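Local coordinates for short chain dehydrogenase (PDB 3UCX), which probably acts as an oxidoreductase of the short-chain dehydrogenase/reductase type, built on a Rossmann fold and assembled as four chains, at residues Gly7-Thr10 with Asp11-Val14; Ser171-Leu174 with Ala175-Gly179; Gly196-Lys199 with Ser200-His204. All coordinates share one frame; numbering follows the deposited sequence.

The three local contacts follow one another along the chain, and none touches another. Interaction 1 leads into strand 13-17, an inner strand of the seven-stranded parallel sheet, between 37-42 and 91-94; interaction 2 is the C-terminal part of helix 158-179, which connects strands 141-145 and 184-190 of the same sheet; interaction 3 begins helix 196-208, beyond strand 184-190. Centres of interactions 1 and 2 lie about 23 Å apart, whereas that of interaction 3 is about 32 Å from the first and about 36 Å from the second. Interactions 2 and 3 fall on opposite sides of the chain's centre. No other chain of the assembly touches interactions 1 and 3, while interaction 2 lies where two other subunits meet the chain.

Interaction 1: residues Gly7-Thr10 with Asp11-Val14; sequences GLLT and DKVV
Leu9 and Lys12 close a tight reversal in which the chain makes two overlapping turns, type I from Gly7 to Thr10 and type II from Leu9 to Lys12, and then enters strand 13-17. Lys12 N donates to Leu9 O at 3.0 Å with an N-H...O angle of 158°. The amide approaches from above the carbonyl plane, 39° out of it, rather than along a lone pair. Asp11, third residue of the second turn, has a positive phi, the sign that a type II turn calls for at this position.

The side chain of Lys12 follows the turn back: its CB lies 3.3 Å from Leu9 O and its CG 3.5 Å from the same oxygen. A first torsion of -61° sets CG there, beside the backbone N, and the chain continues, with a bend at chi4, to a water at Leu8 O. In the conformer described here, one of two modelled for Lys12, this water accepts from Lys12 NZ at 2.9 Å and donates to Leu8 O at 2.6 Å, while NZ also forms a salt bridge with Asp245. On the buried side, Leu9 CD1 reaches Val14 CG2 at 4.2 Å, the two side chains crossing at about a right angle; Cys31 of helix 23-33 touches both. At the exposed outer bend, the Thr10 methyl CG2 stands 4.0 Å from Asp11 CG, and Asp11 OD1 forms a salt bridge with Arg60.

The overlapping turns thus bring the N-terminal segment back against the start of strand 13-17, whose Val14 also packs on strand 91-94. The arrangement is the entry to the first beta strand of a Rossmann fold, the strand that precedes helix 23-33 in the short-chain dehydrogenase family.

Interaction 2: residues Ser171-Leu174 with Ala175-Gly179; sequences SQTL and ATELG
Thr173 and Glu177 lie side by side one helical turn apart, pointing the same way. The Thr173 methyl CG2 rests against the carboxylate, 3.5 Å from Glu177 OE2, having been placed there by a first torsion that sets it anti to the backbone N and leaves OG1 beside that nitrogen. Glu177 extends beyond CG, and its OE2 and OE1 accept from the backbone N of Lys156 and Phe105 of the second subunit, which hold the carboxylate at the interface. A 2-(2-methoxyethoxy)ethanol, probably from the crystallisation liquor, lies about 4 Å from the Glu177 side chain; Pro104, Ala155 and Lys156 line its pocket.

On the next flank, Leu174 CD2 and Leu178 CD1 make a loose apolar contact at 4.3 Å. Leu178 CG also lies 3.4 Å from Leu174 O.

Along the backbone, Glu177 N bonds Thr173 O at 2.8 Å in the carbonyl plane, and Leu178 N bonds Leu174 O at 2.8 Å with a 28° tilt. Thr176 OG1 bonds Ser153 O of the second subunit and Asp225 of the third. This is the crossover helix of a Rossmann-fold beta-alpha-beta unit, packed on helix 110-130 of its own chain and touched by two other subunits.

Interaction 3: residues Gly196-Lys199 with Ser200-His204; sequences GTLK and SYFEH
Gly196 O receives two bonds from Ser200, one from the backbone N and one from the side-chain OG, both 3.1 Å long. They arrive from opposite faces of the carbonyl plane. Ser200 OG, beside its own backbone N at chi1 -52°, is thereby folded back onto the helix. Thr197 continues the ladder through its carbonyl, which accepts from Tyr201 N at 3.2 Å.

Leu198 carries the apolar part of the contact. Its CG sits over one face of the Phe202 ring, 4.0 Å from the centroid and 15° off the normal, in a CH-pi contact offset toward the rim. The CD1 branch meets Phe202 CE1 at 3.6 Å and also reaches Tyr201 CD2 at 3.9 Å, bridging the two aromatic side chains. Phe202 packs on Val213, Ile216 and Ala220 of helix 213-221, while Leu198 lies against Tyr192 and Leu229.

Lys199 runs across Glu203 on the exposed side, its CE 3.4 Å from Glu203 OE2. The opposite charges remain apart, with Lys199 NZ 4.6 Å from that oxygen, so any attraction is probably modest. This is a largely exposed start of helix 196-208, in the region after strand 184-190, with Phe202 as its buried side chain and an i to i+4 Leu198-Phe202 pair.

Interaction 1: residues Gly7-Thr10 with Asp11-Val14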
# COMPACT_ATOMS: atom_id res chain seq x y z
N GLY A 7 22.98 6.62 25.03
CA GLY A 7 22.93 8.06 24.62
C GLY A 7 22.48 8.31 23.18
O GLY A 7 23.25 8.85 22.38
N LEU A 8 21.24 7.96 22.85
CA LEU A 8 20.72 8.16 21.47
C LEU A 8 20.65 9.63 21.04
O LEU A 8 20.76 9.92 19.85
CB LEU A 8 19.32 7.56 21.31
CG LEU A 8 19.15 6.12 20.83
CD1 LEU A 8 17.67 5.75 20.79
CD2 LEU A 8 19.79 5.94 19.46
N LEU A 9 20.47 10.54 22.00
CA LEU A 9 20.17 11.95 21.69
C LEU A 9 21.07 12.90 22.44
O LEU A 9 20.70 14.05 22.73
CB LEU A 9 18.70 12.25 22.00
CG LEU A 9 17.64 11.43 21.25
CD1 LEU A 9 16.27 11.76 21.81
CD2 LEU A 9 17.67 11.69 19.74
N THR A 10 22.29 12.44 22.75
CA THR A 10 23.23 13.21 23.54
C THR A 10 23.47 14.58 22.94
O THR A 10 23.80 14.69 21.76
CB THR A 10 24.59 12.49 23.65
OG1 THR A 10 24.41 11.24 24.34
CG2 THR A 10 25.56 13.37 24.39
N ASP A 11 23.27 15.60 23.78
CA ASP A 11 23.41 17.01 23.46
C ASP A 11 22.57 17.53 22.28
O ASP A 11 22.89 18.54 21.68
CB ASP A 11 24.89 17.40 23.30
CG ASP A 11 25.65 17.36 24.61
OD1 ASP A 11 25.04 17.43 25.71
OD2 ASP A 11 26.88 17.27 24.54
N LYS A 12 21.47 16.84 21.99
CA LYS A 12 20.50 17.31 21.01
C LYS A 12 19.40 18.07 21.70
O LYS A 12 19.13 17.84 22.87
CB LYS A 12 19.94 16.11 20.25
CG LYS A 12 21.03 15.36 19.52
CD LYS A 12 20.57 14.68 18.25
CE LYS A 12 21.78 14.41 17.35
NZ LYS A 12 21.63 13.14 16.61
N VAL A 13 18.79 19.00 20.99
CA VAL A 13 17.61 19.69 21.48
C VAL A 13 16.39 19.14 20.74
O VAL A 13 16.32 19.12 19.50
CB VAL A 13 17.73 21.21 21.29
CG1 VAL A 13 16.41 21.90 21.60
CG2 VAL A 13 18.83 21.77 22.20
N VAL A 14 15.40 18.71 21.52
CA VAL A 14 14.19 18.09 21.02
C VAL A 14 13.00 18.94 21.42
O VAL A 14 12.79 19.23 22.61
CB VAL A 14 14.04 16.65 21.58
CG1 VAL A 14 12.72 16.02 21.15
CG2 VAL A 14 15.21 15.77 21.15
O HOH W 1 21.47 10.32 17.42

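Interaction 2: residues Ser171-Leu174 with Ala175-Gly179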
# COMPACT_ATOMS: atom_id res chain seq x y z
N SER A 171 3.30 14.70 5.45
CA SER A 171 4.58 14.26 5.97
C SER A 171 5.46 13.68 4.88
O SER A 171 6.69 13.86 4.87
CB SER A 171 4.36 13.22 7.09
OG SER A 171 3.59 13.78 8.17
N GLN A 172 4.84 12.95 3.98
CA GLN A 172 5.53 12.34 2.87
C GLN A 172 6.08 13.40 1.88
O GLN A 172 7.25 13.36 1.51
CB GLN A 172 4.61 11.34 2.17
CG GLN A 172 4.39 10.07 3.01
CD GLN A 172 3.37 9.14 2.42
OE1 GLN A 172 2.55 9.56 1.60
NE2 GLN A 172 3.40 7.85 2.83
N THR A 173 5.23 14.34 1.48
CA THR A 173 5.69 15.44 0.63
C THR A 173 6.81 16.26 1.32
O THR A 173 7.79 16.67 0.67
CB THR A 173 4.52 16.39 0.29
OG1 THR A 173 3.47 15.64 -0.37
CG2 THR A 173 5.01 17.55 -0.65
N LEU A 174 6.68 16.46 2.63
CA LEU A 174 7.69 17.21 3.39
C LEU A 174 9.02 16.50 3.38
O LEU A 174 10.07 17.16 3.40
CB LEU A 174 7.24 17.54 4.82
CG LEU A 174 6.19 18.66 4.97
CD1 LEU A 174 5.67 18.76 6.42
CD2 LEU A 174 6.78 20.02 4.51
N ALA A 175 9.02 15.16 3.39
CA ALA A 175 10.28 14.43 3.29
C ALA A 175 10.96 14.79 1.95
O ALA A 175 12.18 15.04 1.91
CB ALA A 175 10.04 12.91 3.40
N THR A 176 10.19 14.86 0.88
CA THR A 176 10.74 15.22 -0.42
C THR A 176 11.25 16.65 -0.38
O THR A 176 12.41 16.92 -0.78
CB THR A 176 9.70 15.05 -1.54
OG1 THR A 176 9.24 13.70 -1.51
CG2 THR A 176 10.30 15.38 -2.93
N GLU A 177 10.41 17.56 0.10
CA GLU A 177 10.70 18.98 0.02
C GLU A 177 11.80 19.45 0.97
O GLU A 177 12.54 20.38 0.65
CB GLU A 177 9.42 19.80 0.20
CG GLU A 177 8.47 19.59 -0.98
CD GLU A 177 7.23 20.46 -0.97
OE1 GLU A 177 6.96 21.14 0.05
OE2 GLU A 177 6.48 20.41 -2.00
N LEU A 178 11.90 18.85 2.14
CA LEU A 178 12.91 19.23 3.08
C LEU A 178 14.18 18.36 2.96
O LEU A 178 15.20 18.74 3.49
CB LEU A 178 12.37 19.20 4.50
CG LEU A 178 11.12 20.03 4.81
CD1 LEU A 178 10.72 19.88 6.27
CD2 LEU A 178 11.39 21.50 4.45
N GLY A 179 14.10 17.24 2.24
CA GLY A 179 15.24 16.34 2.06
C GLY A 179 16.45 17.00 1.38
O GLY A 179 17.58 16.69 1.69

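Interaction 3: residues Gly196-Lys199 with Ser200-His204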
# COMPACT_ATOMS: atom_id res chain seq x y z
N GLY A 196 -1.05 4.36 32.06
CA GLY A 196 -2.00 4.79 33.10
C GLY A 196 -3.23 5.45 32.50
O GLY A 196 -4.34 5.17 32.92
N THR A 197 -3.04 6.29 31.48
CA THR A 197 -4.16 6.99 30.85
C THR A 197 -5.15 6.05 30.16
O THR A 197 -6.37 6.18 30.33
CB THR A 197 -3.67 8.02 29.83
OG1 THR A 197 -2.82 8.98 30.49
CG2 THR A 197 -4.84 8.75 29.17
N LEU A 198 -4.65 5.13 29.34
CA LEU A 198 -5.53 4.19 28.65
C LEU A 198 -6.20 3.23 29.64
O LEU A 198 -7.34 2.85 29.45
CB LEU A 198 -4.77 3.39 27.59
CG LEU A 198 -5.67 2.49 26.73
CD1 LEU A 198 -6.74 3.30 25.99
CD2 LEU A 198 -4.84 1.66 25.76
N LYS A 199 -5.48 2.84 30.69
CA LYS A 199 -6.07 2.00 31.73
C LYS A 199 -7.30 2.66 32.38
O LYS A 199 -8.34 2.00 32.52
CB LYS A 199 -5.04 1.64 32.79
CG LYS A 199 -5.62 0.75 33.89
CD LYS A 199 -4.55 0.08 34.71
CE LYS A 199 -5.15 -0.68 35.88
NZ LYS A 199 -4.33 -1.88 36.20
N SER A 200 -7.20 3.95 32.73
CA SER A 200 -8.35 4.66 33.34
C SER A 200 -9.52 4.69 32.39
O SER A 200 -10.67 4.61 32.80
CB SER A 200 -8.02 6.12 33.70
OG SER A 200 -6.84 6.19 34.46
N TYR A 201 -9.20 4.83 31.12
CA TYR A 201 -10.21 4.85 30.10
C TYR A 201 -10.89 3.49 29.98
O TYR A 201 -12.12 3.40 29.90
CB TYR A 201 -9.60 5.24 28.76
CG TYR A 201 -10.58 5.18 27.65
CD1 TYR A 201 -11.65 6.06 27.59
CD2 TYR A 201 -10.46 4.22 26.65
CE1 TYR A 201 -12.56 6.00 26.55
CE2 TYR A 201 -11.36 4.15 25.61
CZ TYR A 201 -12.41 5.05 25.58
OH TYR A 201 -13.30 4.95 24.54
N PHE A 202 -10.10 2.42 29.96
CA PHE A 202 -10.68 1.08 29.93
C PHE A 202 -11.52 0.80 31.20
O PHE A 202 -12.54 0.11 31.14
CB PHE A 202 -9.61 0.01 29.73
CG PHE A 202 -9.09 -0.10 28.30
CD1 PHE A 202 -9.59 0.70 27.27
CD2 PHE A 202 -8.12 -1.05 27.98
CE1 PHE A 202 -9.10 0.58 25.97
CE2 PHE A 202 -7.63 -1.16 26.70
CZ PHE A 202 -8.13 -0.36 25.68
N GLU A 203 -11.09 1.34 32.34
CA GLU A 203 -11.86 1.20 33.58
C GLU A 203 -13.23 1.87 33.48
O GLU A 203 -14.24 1.29 33.88
CB GLU A 203 -11.07 1.73 34.77
CG GLU A 203 -9.93 0.80 35.15
CD GLU A 203 -8.97 1.40 36.15
OE1 GLU A 203 -9.03 2.63 36.37
OE2 GLU A 203 -8.14 0.65 36.70
N HIS A 204 -13.27 3.08 32.91
CA HIS A 204 -14.53 3.77 32.62
C HIS A 204 -15.42 2.97 31.70
O HIS A 204 -16.62 2.79 31.97
CB HIS A 204 -14.26 5.14 32.00
CG HIS A 204 -15.51 5.87 31.59
ND1 HIS A 204 -16.28 6.53 32.47
CD2 HIS A 204 -16.12 6.00 30.34
CE1 HIS A 204 -17.34 7.07 31.83
NE2 HIS A 204 -17.24 6.75 30.52